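Local coordinates for C2 domain protein (Ramazzottius varieornatus, PDB 7DF2) that binds calcium ions through a cluster of mainly acidic residues at one end of a C2-domain beta sandwich, at residues 43-48 against 126-131; 73-78 against 114-119; 148-153 against 184-189. All coordinates share one frame; numbering follows the deposited sequence. Where two conformers were deposited one is given.

Contact 1. Residues 43-48 against 126-131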
ATOM      1  N   ILE A  43      10.138   2.627  -7.046  1.00 21.70           N
ATOM      2  CA  ILE A  43       9.444   1.540  -6.368  1.00 21.30           C
ATOM      3  C   ILE A  43       8.067   1.401  -6.992  1.00 18.40           C
ATOM      4  O   ILE A  43       7.332   2.388  -7.089  1.00 20.89           O
ATOM      5  CB  ILE A  43       9.309   1.798  -4.856  1.00 21.05           C
ATOM      6  CG1 ILE A  43      10.682   2.027  -4.227  1.00 24.58           C
ATOM      7  CG2 ILE A  43       8.572   0.639  -4.162  1.00 24.07           C
ATOM      8  CD1 ILE A  43      10.960   3.471  -3.955  1.00 24.76           C
ATOM      9  N   GLU A  44       7.716   0.182  -7.396  1.00 20.59           N
ATOM     10  CA  GLU A  44       6.377  -0.134  -7.878  1.00 19.95           C
ATOM     11  C   GLU A  44       5.679  -0.989  -6.839  1.00 21.05           C
ATOM     12  O   GLU A  44       6.275  -1.930  -6.300  1.00 20.82           O
ATOM     13  CB  GLU A  44       6.423  -0.861  -9.226  1.00 23.81           C
ATOM     14  CG  GLU A  44       7.121  -0.052 -10.311  1.00 23.76           C
ATOM     15  CD  GLU A  44       7.105  -0.756 -11.656  1.00 28.95           C
ATOM     16  OE1 GLU A  44       6.589  -1.897 -11.741  1.00 27.32           O
ATOM     17  OE2 GLU A  44       7.623  -0.175 -12.625  1.00 32.72           O
ATOM     18  N   MET A  45       4.430  -0.641  -6.540  1.00 21.13           N
ATOM     19  CA  MET A  45       3.614  -1.354  -5.566  1.00 18.08           C
ATOM     20  C   MET A  45       2.372  -1.867  -6.273  1.00 20.84           C
ATOM     21  O   MET A  45       1.567  -1.077  -6.780  1.00 18.56           O
ATOM     22  CB  MET A  45       3.242  -0.438  -4.405  1.00 17.73           C
ATOM     23  CG  MET A  45       2.176  -0.985  -3.458  1.00 18.13           C
ATOM     24  SD  MET A  45       1.843   0.284  -2.207  1.00 21.40           S
ATOM     25  CE  MET A  45       0.446  -0.459  -1.353  1.00 24.33           C
ATOM     26  N   ASN A  46       2.233  -3.187  -6.331  1.00 19.02           N
ATOM     27  CA  ASN A  46       1.116  -3.850  -6.992  1.00 18.55           C
ATOM     28  C   ASN A  46       0.176  -4.369  -5.913  1.00 19.15           C
ATOM     29  O   ASN A  46       0.557  -5.237  -5.116  1.00 19.91           O
ATOM     30  CB  ASN A  46       1.640  -4.986  -7.868  1.00 19.30           C
ATOM     31  CG  ASN A  46       0.553  -5.772  -8.586  1.00 22.33           C
ATOM     32  OD1 ASN A  46       0.680  -6.994  -8.735  1.00 22.15           O
ATOM     33  ND2 ASN A  46      -0.466  -5.087  -9.110  1.00 22.45           N
ATOM     34  N   VAL A  47      -1.037  -3.829  -5.868  1.00 18.99           N
ATOM     35  CA  VAL A  47      -2.058  -4.307  -4.943  1.00 18.32           C
ATOM     36  C   VAL A  47      -2.846  -5.386  -5.671  1.00 17.50           C
ATOM     37  O   VAL A  47      -3.606  -5.101  -6.599  1.00 17.84           O
ATOM     38  CB  VAL A  47      -2.953  -3.165  -4.455  1.00 20.15           C
ATOM     39  CG1 VAL A  47      -4.092  -3.711  -3.581  1.00 19.15           C
ATOM     40  CG2 VAL A  47      -2.099  -2.168  -3.683  1.00 20.14           C
ATOM     41  N   VAL A  48      -2.641  -6.639  -5.263  1.00 17.03           N
ATOM     42  CA  VAL A  48      -3.160  -7.770  -6.019  1.00 18.84           C
ATOM     43  C   VAL A  48      -4.627  -8.006  -5.698  1.00 19.01           C
ATOM     44  O   VAL A  48      -5.483  -8.021  -6.589  1.00 16.95           O
ATOM     45  CB  VAL A  48      -2.319  -9.029  -5.734  1.00 18.65           C
ATOM     46  CG1 VAL A  48      -2.883 -10.223  -6.496  1.00 20.49           C
ATOM     47  CG2 VAL A  48      -0.840  -8.759  -6.101  1.00 18.45           C
ATOM     48  N   ILE A 126      10.802   1.133   3.499  1.00 28.90           N
ATOM     49  CA  ILE A 126       9.726   1.786   2.765  1.00 23.11           C
ATOM     50  C   ILE A 126       8.432   1.062   3.101  1.00 22.74           C
ATOM     51  O   ILE A 126       8.347  -0.163   2.962  1.00 26.17           O
ATOM     52  CB  ILE A 126       9.984   1.769   1.248  1.00 19.82           C
ATOM     53  CG1 ILE A 126      11.223   2.604   0.915  1.00 26.51           C
ATOM     54  CG2 ILE A 126       8.774   2.279   0.477  1.00 19.97           C
ATOM     55  CD1 ILE A 126      11.659   2.489  -0.528  1.00 27.61           C
ATOM     56  N   ALA A 127       7.433   1.813   3.538  1.00 21.10           N
ATOM     57  CA  ALA A 127       6.172   1.234   3.985  1.00 24.21           C
ATOM     58  C   ALA A 127       5.158   1.282   2.851  1.00 22.49           C
ATOM     59  O   ALA A 127       4.761   2.366   2.414  1.00 22.55           O
ATOM     60  CB  ALA A 127       5.640   1.974   5.205  1.00 24.16           C
ATOM     61  N   MET A 128       4.748   0.113   2.374  1.00 19.62           N
ATOM     62  CA  MET A 128       3.576   0.028   1.510  1.00 19.82           C
ATOM     63  C   MET A 128       2.347   0.160   2.402  1.00 20.05           C
ATOM     64  O   MET A 128       2.184  -0.622   3.345  1.00 22.46           O
ATOM     65  CB  MET A 128       3.571  -1.296   0.752  1.00 17.50           C
ATOM     66  CG  MET A 128       4.715  -1.408  -0.245  1.00 21.05           C
ATOM     67  SD  MET A 128       4.633  -2.941  -1.187  1.00 27.05           S
ATOM     68  CE  MET A 128       5.255  -4.146  -0.025  1.00 25.87           C
ATOM     69  N   ARG A 129       1.519   1.175   2.147  1.00 17.64           N
ATOM     70  CA  ARG A 129       0.364   1.480   2.989  1.00 15.65           C
ATOM     71  C   ARG A 129      -0.906   1.294   2.173  1.00 19.60           C
ATOM     72  O   ARG A 129      -0.994   1.779   1.041  1.00 18.75           O
ATOM     73  CB  ARG A 129       0.424   2.913   3.539  1.00 17.25           C
ATOM     74  CG  ARG A 129       1.551   3.158   4.532  1.00 20.97           C
ATOM     75  CD  ARG A 129       1.376   4.523   5.189  1.00 21.81           C
ATOM     76  NE  ARG A 129       2.453   4.795   6.134  1.00 26.73           N
ATOM     77  CZ  ARG A 129       2.414   4.482   7.425  1.00 30.61           C
ATOM     78  NH1 ARG A 129       1.345   3.880   7.944  1.00 25.50           N
ATOM     79  NH2 ARG A 129       3.447   4.775   8.202  1.00 26.69           N
ATOM     80  N   VAL A 130      -1.894   0.605   2.747  1.00 17.08           N
ATOM     81  CA  VAL A 130      -3.209   0.462   2.133  1.00 18.37           C
ATOM     82  C   VAL A 130      -4.254   0.730   3.203  1.00 15.60           C
ATOM     83  O   VAL A 130      -4.113   0.284   4.348  1.00 17.66           O
ATOM     84  CB  VAL A 130      -3.433  -0.943   1.524  1.00 16.27           C
ATOM     85  CG1 VAL A 130      -4.865  -1.093   1.000  1.00 18.18           C
ATOM     86  CG2 VAL A 130      -2.438  -1.219   0.399  1.00 18.07           C
ATOM     87  N   ARG A 131      -5.290   1.470   2.839  1.00 15.70           N
ATOM     88  CA  ARG A 131      -6.435   1.641   3.726  1.00 18.84           C
ATOM     89  C   ARG A 131      -7.703   1.244   2.987  1.00 19.36           C
ATOM     90  O   ARG A 131      -7.931   1.664   1.845  1.00 18.07           O
ATOM     91  CB  ARG A 131      -6.540   3.080   4.240  1.00 17.14           C
ATOM     92  CG  ARG A 131      -7.836   3.351   5.045  1.00 17.95           C
ATOM     93  CD  ARG A 131      -7.780   4.761   5.644  1.00 24.02           C
ATOM     94  NE  ARG A 131      -8.997   5.128   6.356  1.00 28.61           N
ATOM     95  CZ  ARG A 131      -9.224   4.851   7.637  1.00 27.62           C
ATOM     96  NH1 ARG A 131      -8.319   4.199   8.348  1.00 28.56           N
ATOM     97  NH2 ARG A 131     -10.359   5.230   8.208  1.00 30.63           N
TER

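Contact 2. Residues 73-78 against 114-119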
ATOM      1  N   ILE A  73      -7.484   2.546  -0.904  1.00 16.88           N
ATOM      2  CA  ILE A  73      -6.505   3.560  -1.281  1.00 16.99           C
ATOM      3  C   ILE A  73      -5.117   3.087  -0.867  1.00 18.72           C
ATOM      4  O   ILE A  73      -4.963   2.302   0.072  1.00 18.81           O
ATOM      5  CB  ILE A  73      -6.828   4.935  -0.645  1.00 17.36           C
ATOM      6  CG1 ILE A  73      -6.667   4.870   0.878  1.00 19.74           C
ATOM      7  CG2 ILE A  73      -8.257   5.366  -0.993  1.00 21.28           C
ATOM      8  CD1 ILE A  73      -7.045   6.178   1.573  1.00 22.85           C
ATOM      9  N   ALA A  74      -4.096   3.555  -1.591  1.00 17.47           N
ATOM     10  CA  ALA A  74      -2.739   3.052  -1.410  1.00 17.76           C
ATOM     11  C   ALA A  74      -1.717   4.173  -1.537  1.00 17.51           C
ATOM     12  O   ALA A  74      -1.948   5.191  -2.197  1.00 19.66           O
ATOM     13  CB  ALA A  74      -2.401   1.949  -2.424  1.00 20.24           C
ATOM     14  N   PHE A  75      -0.564   3.957  -0.903  1.00 18.48           N
ATOM     15  CA  PHE A  75       0.523   4.930  -0.916  1.00 20.12           C
ATOM     16  C   PHE A  75       1.839   4.215  -0.640  1.00 21.12           C
ATOM     17  O   PHE A  75       1.885   3.305   0.193  1.00 19.79           O
ATOM     18  CB  PHE A  75       0.262   6.019   0.134  1.00 18.39           C
ATOM     19  CG  PHE A  75       1.204   7.194   0.048  1.00 22.42           C
ATOM     20  CD1 PHE A  75       0.973   8.217  -0.862  1.00 25.39           C
ATOM     21  CD2 PHE A  75       2.304   7.279   0.890  1.00 24.66           C
ATOM     22  CE1 PHE A  75       1.827   9.310  -0.932  1.00 27.33           C
ATOM     23  CE2 PHE A  75       3.162   8.366   0.822  1.00 24.92           C
ATOM     24  CZ  PHE A  75       2.921   9.377  -0.095  1.00 22.42           C
ATOM     25  N   ILE A  76       2.903   4.620  -1.339  1.00 17.66           N
ATOM     26  CA  ILE A  76       4.253   4.138  -1.051  1.00 18.71           C
ATOM     27  C   ILE A  76       4.898   5.169  -0.130  1.00 21.35           C
ATOM     28  O   ILE A  76       5.176   6.298  -0.558  1.00 22.07           O
ATOM     29  CB  ILE A  76       5.079   3.956  -2.336  1.00 18.34           C
ATOM     30  CG1 ILE A  76       4.453   2.902  -3.253  1.00 20.63           C
ATOM     31  CG2 ILE A  76       6.505   3.593  -1.997  1.00 19.16           C
ATOM     32  CD1 ILE A  76       4.974   2.962  -4.718  1.00 21.39           C
ATOM     33  N   ASP A  77       5.135   4.791   1.135  1.00 20.72           N
ATOM     34  CA  ASP A  77       5.610   5.727   2.162  1.00 22.10           C
ATOM     35  C   ASP A  77       7.127   5.604   2.309  1.00 24.94           C
ATOM     36  O   ASP A  77       7.628   4.754   3.050  1.00 24.92           O
ATOM     37  CB  ASP A  77       4.903   5.465   3.491  1.00 24.31           C
ATOM     38  CG  ASP A  77       5.301   6.466   4.576  1.00 29.33           C
ATOM     39  OD1 ASP A  77       6.094   7.398   4.285  1.00 24.38           O
ATOM     40  OD2 ASP A  77       4.810   6.313   5.717  1.00 27.58           O
ATOM     41  N   THR A  78       7.858   6.494   1.646  1.00 23.01           N
ATOM     42  CA  THR A  78       9.312   6.478   1.717  1.00 27.03           C
ATOM     43  C   THR A  78       9.870   7.309   2.864  1.00 31.21           C
ATOM     44  O   THR A  78      11.092   7.318   3.058  1.00 32.05           O
ATOM     45  CB  THR A  78       9.899   7.002   0.405  1.00 21.31           C
ATOM     46  OG1 THR A  78       9.370   8.308   0.151  1.00 25.40           O
ATOM     47  CG2 THR A  78       9.550   6.044  -0.758  1.00 23.28           C
ATOM     48  N   ILE A 114       0.873   1.356  -8.352  1.00 16.79           N
ATOM     49  CA  ILE A 114       1.329   2.735  -8.221  1.00 16.97           C
ATOM     50  C   ILE A 114       2.847   2.722  -8.096  1.00 17.78           C
ATOM     51  O   ILE A 114       3.464   1.687  -7.830  1.00 20.20           O
ATOM     52  CB  ILE A 114       0.681   3.470  -7.025  1.00 21.50           C
ATOM     53  CG1 ILE A 114       1.002   2.772  -5.709  1.00 18.75           C
ATOM     54  CG2 ILE A 114      -0.850   3.562  -7.203  1.00 20.22           C
ATOM     55  CD1 ILE A 114       0.527   3.578  -4.485  1.00 22.83           C
ATOM     56  N   SER A 115       3.466   3.879  -8.344  1.00 19.43           N
ATOM     57  CA  SER A 115       4.913   3.936  -8.179  1.00 19.46           C
ATOM     58  C   SER A 115       5.347   5.279  -7.606  1.00 21.91           C
ATOM     59  O   SER A 115       4.624   6.280  -7.653  1.00 21.94           O
ATOM     60  CB  SER A 115       5.666   3.657  -9.490  1.00 21.02           C
ATOM     61  OG  SER A 115       5.437   4.684 -10.430  1.00 22.85           O
ATOM     62  N   ARG A 116       6.555   5.269  -7.044  1.00 19.90           N
ATOM     63  CA  ARG A 116       7.144   6.444  -6.426  1.00 21.84           C
ATOM     64  C   ARG A 116       8.653   6.305  -6.476  1.00 20.71           C
ATOM     65  O   ARG A 116       9.186   5.195  -6.398  1.00 22.26           O
ATOM     66  CB  ARG A 116       6.675   6.608  -4.975  1.00 21.28           C
ATOM     67  CG  ARG A 116       7.163   7.904  -4.325  1.00 23.68           C
ATOM     68  CD  ARG A 116       6.694   8.027  -2.876  1.00 22.84           C
ATOM     69  NE  ARG A 116       7.138   9.293  -2.301  1.00 26.87           N
ATOM     70  CZ  ARG A 116       6.909   9.671  -1.045  1.00 31.93           C
ATOM     71  NH1 ARG A 116       6.226   8.880  -0.222  1.00 24.58           N
ATOM     72  NH2 ARG A 116       7.364  10.839  -0.609  1.00 30.25           N
ATOM     73  N   ASP A 117       9.339   7.442  -6.588  1.00 21.63           N
ATOM     74  CA  ASP A 117      10.787   7.454  -6.724  1.00 21.89           C
ATOM     75  C   ASP A 117      11.459   7.979  -5.466  1.00 21.00           C
ATOM     76  O   ASP A 117      10.898   8.799  -4.729  1.00 24.58           O
ATOM     77  CB  ASP A 117      11.235   8.328  -7.898  1.00 21.87           C
ATOM     78  CG  ASP A 117      10.629   7.908  -9.211  1.00 28.17           C
ATOM     79  OD1 ASP A 117      10.124   6.775  -9.301  1.00 24.31           O
ATOM     80  OD2 ASP A 117      10.673   8.714 -10.157  1.00 24.67           O
ATOM     81  N   VAL A 118      12.694   7.526  -5.262  1.00 19.58           N
ATOM     82  CA  VAL A 118      13.584   8.053  -4.235  1.00 22.93           C
ATOM     83  C   VAL A 118      14.734   8.715  -4.977  1.00 29.05           C
ATOM     84  O   VAL A 118      15.388   8.075  -5.807  1.00 29.42           O
ATOM     85  CB  VAL A 118      14.094   6.953  -3.296  1.00 25.58           C
ATOM     86  CG1 VAL A 118      15.205   7.493  -2.404  1.00 28.38           C
ATOM     87  CG2 VAL A 118      12.944   6.395  -2.451  1.00 23.74           C
ATOM     88  N   CYS A 119      14.985   9.988  -4.690  1.00 27.34           N
ATOM     89  CA  CYS A 119      15.893  10.776  -5.524  1.00 27.33           C
ATOM     90  C   CYS A 119      17.069  11.312  -4.701  1.00 26.88           C
ATOM     91  O   CYS A 119      17.118  12.490  -4.348  1.00 34.07           O
ATOM     92  CB  CYS A 119      15.104  11.875  -6.186  1.00 28.91           C
ATOM     93  SG  CYS A 119      13.741  11.224  -7.231  1.00 39.11           S
TER
HETATM   94  O   HOH W   1      10.557   9.596  -2.037  1.00 30.83           O

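Contact 3. Residues 148-153 against 184-189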
ATOM      1  N   CYS A 148       3.121  -2.912   5.122  0.56 23.15           N
ATOM      2  CA  CYS A 148       4.112  -3.917   4.772  0.56 22.19           C
ATOM      3  C   CYS A 148       5.398  -3.176   4.439  0.56 24.18           C
ATOM      4  O   CYS A 148       5.360  -2.188   3.699  0.56 23.66           O
ATOM      5  CB  CYS A 148       3.623  -4.727   3.570  0.56 24.25           C
ATOM      6  SG  CYS A 148       4.702  -5.988   2.972  0.56 39.64           S
ATOM      7  N   HIS A 149       6.531  -3.624   4.982  1.00 21.61           N
ATOM      8  CA  HIS A 149       7.784  -2.921   4.748  1.00 24.60           C
ATOM      9  C   HIS A 149       8.625  -3.549   3.647  1.00 24.81           C
ATOM     10  O   HIS A 149       8.754  -4.770   3.557  1.00 29.97           O
ATOM     11  CB  HIS A 149       8.603  -2.880   6.038  1.00 25.49           C
ATOM     12  CG  HIS A 149       7.972  -2.065   7.119  1.00 28.49           C
ATOM     13  ND1 HIS A 149       7.645  -0.738   6.946  1.00 33.25           N
ATOM     14  CD2 HIS A 149       7.609  -2.385   8.382  1.00 34.35           C
ATOM     15  CE1 HIS A 149       7.107  -0.274   8.061  1.00 34.30           C
ATOM     16  NE2 HIS A 149       7.076  -1.253   8.947  1.00 35.58           N
ATOM     17  N   ILE A 150       9.222  -2.697   2.827  1.00 24.41           N
ATOM     18  CA  ILE A 150      10.270  -3.099   1.901  1.00 24.14           C
ATOM     19  C   ILE A 150      11.602  -2.758   2.555  1.00 25.34           C
ATOM     20  O   ILE A 150      11.800  -1.630   3.022  1.00 26.93           O
ATOM     21  CB  ILE A 150      10.121  -2.387   0.546  1.00 25.68           C
ATOM     22  CG1 ILE A 150       8.780  -2.729  -0.113  1.00 23.14           C
ATOM     23  CG2 ILE A 150      11.277  -2.736  -0.379  1.00 25.00           C
ATOM     24  CD1 ILE A 150       8.353  -1.695  -1.150  1.00 23.21           C
ATOM     25  N   THR A 151      12.504  -3.736   2.607  1.00 29.20           N
ATOM     26  CA  THR A 151      13.860  -3.532   3.096  1.00 31.48           C
ATOM     27  C   THR A 151      14.827  -4.189   2.120  1.00 36.89           C
ATOM     28  O   THR A 151      14.442  -5.035   1.307  1.00 32.89           O
ATOM     29  CB  THR A 151      14.060  -4.091   4.517  1.00 31.50           C
ATOM     30  OG1 THR A 151      13.839  -5.507   4.514  1.00 38.95           O
ATOM     31  CG2 THR A 151      13.094  -3.431   5.504  1.00 28.61           C
ATOM     32  N   GLY A 152      16.097  -3.793   2.206  1.00 33.16           N
ATOM     33  CA  GLY A 152      17.044  -4.074   1.148  1.00 30.92           C
ATOM     34  C   GLY A 152      18.146  -5.073   1.414  1.00 36.27           C
ATOM     35  O   GLY A 152      19.081  -5.157   0.612  1.00 38.29           O
ATOM     36  N   GLU A 153      18.079  -5.839   2.505  1.00 39.37           N
ATOM     37  CA  GLU A 153      19.176  -6.755   2.808  1.00 53.53           C
ATOM     38  C   GLU A 153      19.229  -7.907   1.807  1.00 50.47           C
ATOM     39  O   GLU A 153      20.263  -8.131   1.165  1.00 54.81           O
ATOM     40  CB  GLU A 153      19.065  -7.242   4.261  1.00 44.18           C
ATOM     41  CG  GLU A 153      18.063  -8.366   4.540  1.00 66.44           C
ATOM     42  CD  GLU A 153      16.619  -7.894   4.482  1.00 61.41           C
ATOM     43  OE1 GLU A 153      16.379  -6.678   4.646  1.00 58.51           O
ATOM     44  OE2 GLU A 153      15.728  -8.738   4.245  1.00 56.40           O
ATOM     45  N   LEU A 184       0.122  -8.096  -1.667  1.00 17.94           N
ATOM     46  CA  LEU A 184       0.947  -7.067  -2.291  1.00 20.38           C
ATOM     47  C   LEU A 184       2.134  -7.691  -3.006  1.00 23.13           C
ATOM     48  O   LEU A 184       2.611  -8.766  -2.632  1.00 23.03           O
ATOM     49  CB  LEU A 184       1.481  -6.076  -1.251  1.00 20.26           C
ATOM     50  CG  LEU A 184       0.439  -5.353  -0.411  1.00 20.70           C
ATOM     51  CD1 LEU A 184       1.122  -4.507   0.655  1.00 22.16           C
ATOM     52  CD2 LEU A 184      -0.428  -4.491  -1.330  1.00 17.44           C
ATOM     53  N   ARG A 185       2.619  -6.993  -4.031  1.00 17.88           N
ATOM     54  CA  ARG A 185       3.918  -7.284  -4.630  1.00 19.10           C
ATOM     55  C   ARG A 185       4.641  -5.968  -4.840  1.00 21.18           C
ATOM     56  O   ARG A 185       4.009  -4.926  -5.027  1.00 20.11           O
ATOM     57  CB  ARG A 185       3.806  -7.977  -5.994  1.00 23.22           C
ATOM     58  CG  ARG A 185       3.045  -9.269  -6.017  1.00 25.51           C
ATOM     59  CD  ARG A 185       3.222  -9.935  -7.374  1.00 25.17           C
ATOM     60  NE  ARG A 185       2.810  -9.091  -8.497  1.00 24.63           N
ATOM     61  CZ  ARG A 185       3.131  -9.342  -9.765  1.00 27.94           C
ATOM     62  NH1 ARG A 185       3.888 -10.401 -10.058  1.00 28.06           N
ATOM     63  NH2 ARG A 185       2.708  -8.539 -10.739  1.00 30.77           N
ATOM     64  N   TYR A 186       5.971  -6.014  -4.872  1.00 22.11           N
ATOM     65  CA  TYR A 186       6.703  -4.803  -5.193  1.00 18.24           C
ATOM     66  C   TYR A 186       7.868  -5.131  -6.106  1.00 21.41           C
ATOM     67  O   TYR A 186       8.321  -6.276  -6.193  1.00 22.72           O
ATOM     68  CB  TYR A 186       7.222  -4.085  -3.939  1.00 19.49           C
ATOM     69  CG  TYR A 186       8.335  -4.818  -3.232  1.00 20.57           C
ATOM     70  CD1 TYR A 186       8.056  -5.783  -2.274  1.00 21.59           C
ATOM     71  CD2 TYR A 186       9.674  -4.531  -3.510  1.00 24.90           C
ATOM     72  CE1 TYR A 186       9.083  -6.463  -1.616  1.00 25.98           C
ATOM     73  CE2 TYR A 186      10.700  -5.202  -2.860  1.00 26.56           C
ATOM     74  CZ  TYR A 186      10.397  -6.162  -1.914  1.00 32.48           C
ATOM     75  OH  TYR A 186      11.417  -6.823  -1.270  1.00 33.95           O
ATOM     76  N   ARG A 187       8.299  -4.094  -6.831  0.54 21.02           N
ATOM     77  CA  ARG A 187       9.540  -4.062  -7.596  0.54 20.42           C
ATOM     78  C   ARG A 187      10.298  -2.800  -7.216  0.54 22.15           C
ATOM     79  O   ARG A 187       9.697  -1.793  -6.830  0.54 18.37           O
ATOM     80  CB  ARG A 187       9.295  -4.052  -9.127  0.54 22.95           C
ATOM     81  CG  ARG A 187       8.966  -5.394  -9.728  0.54 29.11           C
ATOM     82  CD  ARG A 187       9.222  -5.464 -11.229  0.54 19.48           C
ATOM     83  NE  ARG A 187       8.712  -4.300 -11.952  0.54 26.36           N
ATOM     84  CZ  ARG A 187       9.159  -3.916 -13.146  0.54 30.80           C
ATOM     85  NH1 ARG A 187      10.125  -4.604 -13.741  0.54 28.85           N
ATOM     86  NH2 ARG A 187       8.648  -2.848 -13.748  0.54 26.14           N
ATOM     87  N   TRP A 188      11.623  -2.837  -7.344  1.00 22.14           N
ATOM     88  CA  TRP A 188      12.349  -1.581  -7.271  1.00 23.74           C
ATOM     89  C   TRP A 188      13.669  -1.724  -8.009  1.00 21.51           C
ATOM     90  O   TRP A 188      14.253  -2.811  -8.070  1.00 26.39           O
ATOM     91  CB  TRP A 188      12.573  -1.085  -5.831  1.00 22.87           C
ATOM     92  CG  TRP A 188      13.247  -2.015  -4.859  1.00 21.49           C
ATOM     93  CD1 TRP A 188      13.554  -3.341  -5.030  1.00 23.85           C
ATOM     94  CD2 TRP A 188      13.689  -1.667  -3.551  1.00 22.54           C
ATOM     95  NE1 TRP A 188      14.158  -3.835  -3.891  1.00 29.34           N
ATOM     96  CE2 TRP A 188      14.257  -2.820  -2.974  1.00 25.21           C
ATOM     97  CE3 TRP A 188      13.673  -0.482  -2.811  1.00 30.28           C
ATOM     98  CZ2 TRP A 188      14.797  -2.822  -1.689  1.00 27.91           C
ATOM     99  CZ3 TRP A 188      14.208  -0.489  -1.531  1.00 30.32           C
ATOM    100  CH2 TRP A 188      14.761  -1.650  -0.987  1.00 28.55           C
ATOM    101  N   TYR A 189      14.123  -0.606  -8.556  1.00 24.01           N
ATOM    102  CA  TYR A 189      15.238  -0.626  -9.491  1.00 27.47           C
ATOM    103  C   TYR A 189      15.804   0.773  -9.631  1.00 24.89           C
ATOM    104  O   TYR A 189      15.083   1.772  -9.539  1.00 24.09           O
ATOM    105  CB  TYR A 189      14.815  -1.157 -10.867  1.00 23.72           C
ATOM    106  CG  TYR A 189      13.515  -0.578 -11.381  1.00 25.74           C
ATOM    107  CD1 TYR A 189      12.291  -1.178 -11.075  1.00 23.61           C
ATOM    108  CD2 TYR A 189      13.507   0.555 -12.177  1.00 24.74           C
ATOM    109  CE1 TYR A 189      11.096  -0.635 -11.541  1.00 25.35           C
ATOM    110  CE2 TYR A 189      12.331   1.094 -12.650  1.00 25.29           C
ATOM    111  CZ  TYR A 189      11.125   0.490 -12.334  1.00 23.81           C
ATOM    112  OH  TYR A 189       9.970   1.049 -12.822  1.00 22.34           O
TER
HETATM  113  O   HOH W   2      11.534  -6.558   1.409  1.00 34.97           O

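Contact 1. Residues 43-48 against 126-131
Ile43 meets Ile126 tip to tip, the two CD1 methyls 3.6 Å apart, each isoleucine reaching across from its own sheet. Two residues on, Met45 makes the widest contact. Its CG is anti to the backbone N (chi1 169°) and the rest of the chain runs straight out, which carries the thioether over the opposite strand. On the way SD lies against Met128, 3.8 Å from CB, while Met128 bends at its last torsion (chi3 -77°) and turns its own sulfur back to Met45 CG at 3.9 Å. The Met45 CE methyl ends beside Val130, only 3.5 Å from CG2, a tight fit for two methyl carbons, and also lies near the carbonyl oxygen of Arg129. Replacing Met45 by alanine would probably leave Met128 and the Val130 methyl without the chain they pack on, opening a gap between the sheets. Val47 closes the row more loosely, its CG2 4.2 Å from Val130 CG2. No hydrogen bond joins the segments, whose axes run 9.2 Å apart at a crossing angle of -33°, as facing sheets of a beta sandwich do. Strand 41-51 sits between strands 107-119 and 181-190 in one sheet, and strand 121-136 between 70-77 and 139-150 in the other; Ile76 of strand 70-77 packs on both Met45 and Ile126.

Contact 2. Residues 73-78 against 114-119
Arg116 and Ile76 face each other across the two sheets of the C2 beta sandwich, strand 107-119 being an outermost strand of its sheet and 70-77 lying in the other. The arginine chain is extended from its backbone, with CG anti to N (chi1 -175°); its CB packs on Ile76, whose CD1 lies 4.0 Å away, and CD passes the Ile76 carbonyl oxygen. This reach puts the guanidinium at the end of strand 70-77, among Phe75, Ile76 and Thr78. Thr78 covers one face of the group, its OG1 3.1 Å from Arg116 CZ and almost over the centre; from there it is badly placed to accept an N-H, and the hydroxyl is instead linked through a water to the carbonyl oxygen of Asp117. Phe75 comes in obliquely, ring and guanidinium planes 61° apart, with CE2 3.3 Å from Arg116 NH1. Outside the segments Asn201, Ser199 and the carboxylate of Glu79 also bind the guanidinium, so several partners fix its rotation, and Glu79 probably offsets much of its charge.

Apolar contacts fill both ends. Ile114 and Ile76 pass each other pointing opposite ways, and Ile114 CD1 reaches Ala74 CB at 3.9 Å; beyond the arginine, Thr78 CG2 rests on Val118 CG2 at 3.8 Å. One direct hydrogen bond crosses the contact: Arg116 NH1 donates to Ile76 O at 2.8 Å, with an N-H...O angle of 161°, the oxygen lying almost exactly in the guanidinium plane.

Contact 3. Residues 148-153 against 184-189
Ile150 sits in the corner made by Tyr186 and Trp188. With CG1 beside the backbone N and CG2 anti to it (chi1 -61°), CG1 lies over the middle of the Tyr186 ring, 3.7 Å from its centroid, and CD1 packs on CG and CB of that residue. CG2 is shared, over the six-membered ring of Trp188, also 3.7 Å from the centroid, and 3.5 Å from Tyr186 CE2. Both centroid contacts are CH-pi. Tyr186 and Trp188 each hold CG between backbone N and carbonyl carbon (chi1 70° and 55°), and the tyrosine CE2 edge lies over the indole face that Ile150 covers. Gly152 CA meets the indole edge, 3.8 Å from CZ2. Cys148 CB packs on Leu184 CD1 at 3.8 Å; Cys148 forms a disulfide with Cys172, seen for this protein.

Polar groups stay at the margin: a water accepts from Thr151 N and binds Tyr186 OH at 2.7 Å, and Asn155 holds that hydroxyl through ND2 and Trp188 NE1 through its backbone carbonyl oxygen. Dispersion and CH-pi contacts thus join strands 139-150 and 181-190 across the sandwich, and the polar bonds are likely to limit how the rings can turn.

How the contacts relate
All three contacts bridge the same two sheets of the sandwich, and none reaches the calcium sites. All are buried, none at the surface. Contact 1 is the most central, its centre about 3 Å from that of the chain, and is wholly apolar between side chains. Contacts 2 and 3, centred about 8 and 11 Å from the chain centre, include partly exposed residues. Contact 2 brings in a charged guanidinium; contact 3 stays apolar and aromatic at its centre, with a water at its margin. Neighbouring strands tie them to contact 1: Asp77 N lies 2.8 Å from Ala127 O, and Ile150 N 2.7 Å from Ile126 O, both probable hydrogen bonds within one sheet. Contacts 2 and 3 do not touch.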